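Local coordinates for spherulin-4 (Aspergillus clavatus, PDB 5C5G), which is a glycoside hydrolase whose counterpart in Aspergillus fumigatus is required for galactosaminogalactan biosynthesis, and which probably cleaves this type of polysaccharide, at residues D24-V29 with G243-F248; V201-P206 with D236-F241. All coordinates share one frame; numbering follows the deposited sequence.

Contact 1: D24-V29 with G243-F248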
# COMPACT_ATOMS: atom_id res chain seq x y z
N ASP A 24 -5.50 7.42 15.04
CA ASP A 24 -6.24 8.67 14.93
C ASP A 24 -5.72 9.59 13.84
O ASP A 24 -6.51 10.20 13.14
CB ASP A 24 -6.26 9.42 16.27
CG ASP A 24 -7.24 8.83 17.29
OD1 ASP A 24 -7.85 7.77 17.04
OD2 ASP A 24 -7.41 9.45 18.35
N PRO A 25 -4.39 9.71 13.68
CA PRO A 25 -3.94 10.65 12.63
C PRO A 25 -4.36 10.22 11.23
O PRO A 25 -4.50 11.07 10.35
CB PRO A 25 -2.42 10.62 12.77
CG PRO A 25 -2.18 10.26 14.20
CD PRO A 25 -3.27 9.25 14.50
N LEU A 26 -4.56 8.92 11.03
CA LEU A 26 -5.06 8.44 9.76
C LEU A 26 -6.56 8.68 9.66
O LEU A 26 -7.06 9.19 8.65
CB LEU A 26 -4.73 6.95 9.56
CG LEU A 26 -5.38 6.31 8.33
CD1 LEU A 26 -4.96 6.97 7.05
CD2 LEU A 26 -5.04 4.84 8.29
N GLU A 27 -7.30 8.34 10.71
CA GLU A 27 -8.73 8.54 10.64
C GLU A 27 -9.04 10.01 10.43
O GLU A 27 -9.98 10.36 9.71
CB GLU A 27 -9.44 8.01 11.87
CG GLU A 27 -10.94 7.92 11.66
CD GLU A 27 -11.68 7.38 12.84
OE1 GLU A 27 -11.04 6.93 13.81
OE2 GLU A 27 -12.92 7.41 12.78
N ASP A 28 -8.25 10.88 11.05
CA ASP A 28 -8.49 12.31 10.94
C ASP A 28 -8.38 12.79 9.49
O ASP A 28 -9.23 13.55 9.04
CB ASP A 28 -7.55 13.10 11.84
CG ASP A 28 -7.91 12.98 13.32
OD1 ASP A 28 -9.02 12.52 13.66
OD2 ASP A 28 -7.07 13.38 14.16
N VAL A 29 -7.37 12.35 8.75
CA VAL A 29 -7.25 12.79 7.37
C VAL A 29 -8.25 12.09 6.45
O VAL A 29 -8.71 12.70 5.48
CB VAL A 29 -5.81 12.66 6.82
CG1 VAL A 29 -4.85 13.50 7.64
CG2 VAL A 29 -5.35 11.21 6.76
N GLY A 243 6.04 14.22 10.48
CA GLY A 243 5.70 15.56 10.92
C GLY A 243 4.91 16.39 9.94
O GLY A 243 4.34 17.40 10.34
N GLN A 244 4.87 15.98 8.67
CA GLN A 244 4.11 16.70 7.65
C GLN A 244 3.05 15.81 7.02
O GLN A 244 2.65 16.00 5.88
CB GLN A 244 5.05 17.28 6.59
CG GLN A 244 5.93 18.38 7.20
CD GLN A 244 6.92 18.94 6.22
OE1 GLN A 244 6.55 19.47 5.18
NE2 GLN A 244 8.20 18.81 6.54
N TRP A 245 2.59 14.81 7.77
CA TRP A 245 1.57 13.90 7.28
C TRP A 245 0.30 14.64 6.82
O TRP A 245 -0.20 14.40 5.72
CB TRP A 245 1.26 12.89 8.38
CG TRP A 245 0.00 12.08 8.21
CD1 TRP A 245 -1.10 12.15 9.00
CD2 TRP A 245 -0.26 11.08 7.23
NE1 TRP A 245 -2.04 11.24 8.59
CE2 TRP A 245 -1.55 10.58 7.49
CE3 TRP A 245 0.46 10.56 6.16
CZ2 TRP A 245 -2.14 9.58 6.71
CZ3 TRP A 245 -0.14 9.57 5.38
CH2 TRP A 245 -1.41 9.08 5.68
N SER A 246 -0.21 15.55 7.64
CA SER A 246 -1.43 16.24 7.27
C SER A 246 -1.20 17.11 6.02
O SER A 246 -2.07 17.21 5.17
CB SER A 246 -2.00 17.07 8.43
OG SER A 246 -1.05 17.99 8.91
N GLU A 247 -0.03 17.75 5.94
CA GLU A 247 0.31 18.59 4.80
C GLU A 247 0.41 17.74 3.53
O GLU A 247 -0.06 18.13 2.48
CB GLU A 247 1.61 19.35 5.04
CG GLU A 247 1.50 20.48 6.05
CD GLU A 247 1.67 20.05 7.50
OE1 GLU A 247 1.72 18.84 7.83
OE2 GLU A 247 1.73 20.96 8.35
N PHE A 248 1.05 16.58 3.64
CA PHE A 248 1.13 15.65 2.52
C PHE A 248 -0.26 15.28 2.01
O PHE A 248 -0.53 15.37 0.82
CB PHE A 248 1.93 14.41 2.94
CG PHE A 248 1.76 13.23 2.02
CD1 PHE A 248 2.09 13.30 0.68
CD2 PHE A 248 1.23 12.05 2.50
CE1 PHE A 248 1.90 12.20 -0.15
CE2 PHE A 248 1.06 10.96 1.67
CZ PHE A 248 1.39 11.05 0.35
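Helices 24-32 and 245-252 come closest at Val29 and Ser246, whose CA atoms are 6.8 Å apart, with Val29 CG1 turned to the backbone of Ser246. In this (beta/alpha) barrel the first helix follows strand 9-13 and the second follows the last strand, 227-230, so the contact joins the two ends of the outer helical layer. Trp245 carries most of it. With CG anti to the backbone N (chi1 165°), the side chain leaves its helix on the side of 24-29. There the five-membered ring presents its N-H to the backbone: NE1 donates to Pro25 O at 3.0 Å, nearly straight at 163°. The oxygen sits in the indole plane, whereas NE1 stands well above the plane of the carbonyl group. The bond satisfies the indole N-H of a buried side chain and probably helps fix the ring's edge against the first helix. Pro25 CB lies loosely beside Trp245 CD1, 4.3 Å away. Farther round the rim, Leu26 CD1 meets CZ2 of Trp245 edge-on, 3.9 Å away and close to the ring plane. Elsewhere the indole packs on Val10 and Val12 of strand 9-13 and on Phe229 of strand 227-230, and it meets the ring of Phe241 with the planes at about 55°. Val29 brings both methyls up on one side of the indole: CG1 is 3.7 Å from Trp245 NE1, while CG2 approaches obliquely and reaches the six-membered ring, 3.6 Å from Trp245 CZ2.

Contact 2: V201-P206 with D236-F241. With EDO (1,2-ethanediol), chain C.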
# COMPACT_ATOMS: atom_id res chain seq x y z
N VAL A 201 6.81 4.85 -2.78
CA VAL A 201 6.97 5.03 -1.35
C VAL A 201 8.31 5.73 -1.11
O VAL A 201 9.38 5.16 -1.41
CB VAL A 201 6.96 3.67 -0.63
CG1 VAL A 201 7.33 3.82 0.84
CG2 VAL A 201 5.58 3.03 -0.74
N ILE A 202 8.25 6.94 -0.58
CA ILE A 202 9.44 7.74 -0.34
C ILE A 202 9.46 8.12 1.12
O ILE A 202 8.62 8.88 1.58
CB ILE A 202 9.46 9.02 -1.20
CG1 ILE A 202 9.27 8.69 -2.68
CG2 ILE A 202 10.77 9.78 -1.00
CD1 ILE A 202 8.98 9.92 -3.54
N HIS A 203 10.44 7.61 1.86
CA HIS A 203 10.59 7.93 3.26
C HIS A 203 11.85 8.75 3.47
O HIS A 203 12.58 9.04 2.51
CB HIS A 203 10.55 6.67 4.12
CG HIS A 203 11.55 5.63 3.73
ND1 HIS A 203 12.91 5.78 3.92
CD2 HIS A 203 11.38 4.40 3.20
CE1 HIS A 203 13.53 4.69 3.51
NE2 HIS A 203 12.62 3.83 3.06
N SER A 204 12.11 9.15 4.71
CA SER A 204 13.34 9.84 5.05
C SER A 204 13.47 11.15 4.28
O SER A 204 14.58 11.60 3.97
CB SER A 204 14.56 8.93 4.80
OG SER A 204 14.35 7.65 5.41
N VAL A 205 12.35 11.80 4.01
CA VAL A 205 12.41 13.11 3.37
C VAL A 205 12.93 14.14 4.39
O VAL A 205 12.42 14.21 5.51
CB VAL A 205 11.03 13.53 2.87
CG1 VAL A 205 11.11 14.88 2.19
CG2 VAL A 205 10.47 12.50 1.91
N PRO A 206 13.96 14.92 4.02
CA PRO A 206 14.46 15.94 4.95
C PRO A 206 13.36 16.92 5.32
O PRO A 206 12.51 17.25 4.49
CB PRO A 206 15.54 16.67 4.13
CG PRO A 206 15.95 15.72 3.08
CD PRO A 206 14.74 14.88 2.77
N ASP A 236 11.44 4.07 11.70
CA ASP A 236 10.08 3.62 11.99
C ASP A 236 9.07 4.33 11.10
O ASP A 236 7.96 4.71 11.53
CB ASP A 236 9.74 3.81 13.47
CG ASP A 236 10.55 2.91 14.36
OD1 ASP A 236 10.77 1.75 13.98
OD2 ASP A 236 10.96 3.39 15.43
N TYR A 237 9.44 4.47 9.84
CA TYR A 237 8.67 5.26 8.89
C TYR A 237 7.35 4.62 8.46
O TYR A 237 6.55 5.30 7.81
CB TYR A 237 9.50 5.65 7.66
CG TYR A 237 10.57 4.66 7.26
CD1 TYR A 237 10.26 3.45 6.64
CD2 TYR A 237 11.91 4.94 7.50
CE1 TYR A 237 11.24 2.56 6.29
CE2 TYR A 237 12.90 4.07 7.15
CZ TYR A 237 12.56 2.88 6.54
OH TYR A 237 13.56 2.01 6.20
N TYR A 238 7.11 3.35 8.80
CA TYR A 238 5.80 2.73 8.58
C TYR A 238 5.08 2.48 9.89
O TYR A 238 4.00 1.89 9.89
CB TYR A 238 5.93 1.41 7.81
CG TYR A 238 6.74 1.52 6.53
CD1 TYR A 238 6.62 2.61 5.70
CD2 TYR A 238 7.62 0.51 6.18
CE1 TYR A 238 7.37 2.70 4.53
CE2 TYR A 238 8.36 0.59 5.01
CZ TYR A 238 8.23 1.69 4.20
OH TYR A 238 8.98 1.80 3.04
N ALA A 239 5.64 2.95 11.00
CA ALA A 239 5.08 2.66 12.31
C ALA A 239 4.77 3.92 13.09
O ALA A 239 4.54 3.86 14.30
CB ALA A 239 6.00 1.75 13.10
N GLY A 240 4.71 5.04 12.39
CA GLY A 240 4.35 6.30 13.00
C GLY A 240 4.06 7.27 11.87
O GLY A 240 4.31 6.98 10.70
N PHE A 241 3.54 8.42 12.24
CA PHE A 241 3.17 9.46 11.29
C PHE A 241 4.23 10.53 11.24
O PHE A 241 4.69 11.01 12.27
CB PHE A 241 1.81 10.04 11.67
CG PHE A 241 0.70 9.04 11.55
CD1 PHE A 241 0.39 8.21 12.61
CD2 PHE A 241 0.04 8.87 10.36
CE1 PHE A 241 -0.61 7.24 12.47
CE2 PHE A 241 -0.95 7.92 10.23
CZ PHE A 241 -1.28 7.11 11.29
C1 EDO C . 1.78 4.79 7.86
O1 EDO C . 2.51 4.29 8.98
C2 EDO C . 1.24 6.16 8.25
O2 EDO C . 2.32 7.09 8.35
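Tyr237 lies flat against His203, presented by a type I turn that begins at Asp236, whose O accepts the N-H of Ala239 at 3.0 Å. The two rings form a face-to-face stack, their centroids 3.7 Å apart and their planes within 3° of parallel. CZ of Tyr237 sits over the centre of the imidazole and His203 CG over the centre of the phenol ring. His203 CB also rests on that phenol face in a CH-pi contact. The imidazole is steadied by a bond of 2.8 Å between His203 ND1 and Ser204 OG, in which either atom could be the donor.

Tyr238 comes next, and one face of its ring is covered by CD1 of Tyr237. At its hydroxyl end, Tyr238 OH meets Val201 CG1 tip to tip at 3.4 Å, and the same OH lies near the imidazole plane, 3.5 Å from His203 CD2. The polar partner of this hydroxyl is Glu172 OE2, to which it is hydrogen-bonded; its contacts with Val201 and His203 probably help hold the hydroxyl beside that carboxylate.

Beyond Ala239 the chain meets an ethanediol, probably from the crystallisation liquor, whose O2 donates to Gly240 O at 3.1 Å. Its C2 lies 3.4 Å from Phe241 CE2, approaching that ring obliquely.

Glu172 and Tyr15, both near Tyr238, bind N-acetyl-D-galactosamine. The arrangement is that of a (beta/alpha) barrel's sugar site: the loop after the eighth strand folds over the C-terminal end of the seventh, setting Tyr238 at the pocket.

In the fold
From the N terminus the chain runs through strand 9-13 into helix 24-32, the first half of contact 1, and then builds the middle of the barrel. Segment 201-206 takes in the end of strand 198-203 and the residues after it, and waits for its partner through helix 212-224 and strand 227-230; the return at 236-241 closes the short loop of contact 2. Only then does helix 245-252 arrive and close contact 1, so contact 2 is nested within it. Contact 1 ties the first helix to the last; contact 2 ties the seventh strand to the final beta-alpha loop. They touch through Phe241, whose CD1 packs 3.6 Å from Pro25 CG.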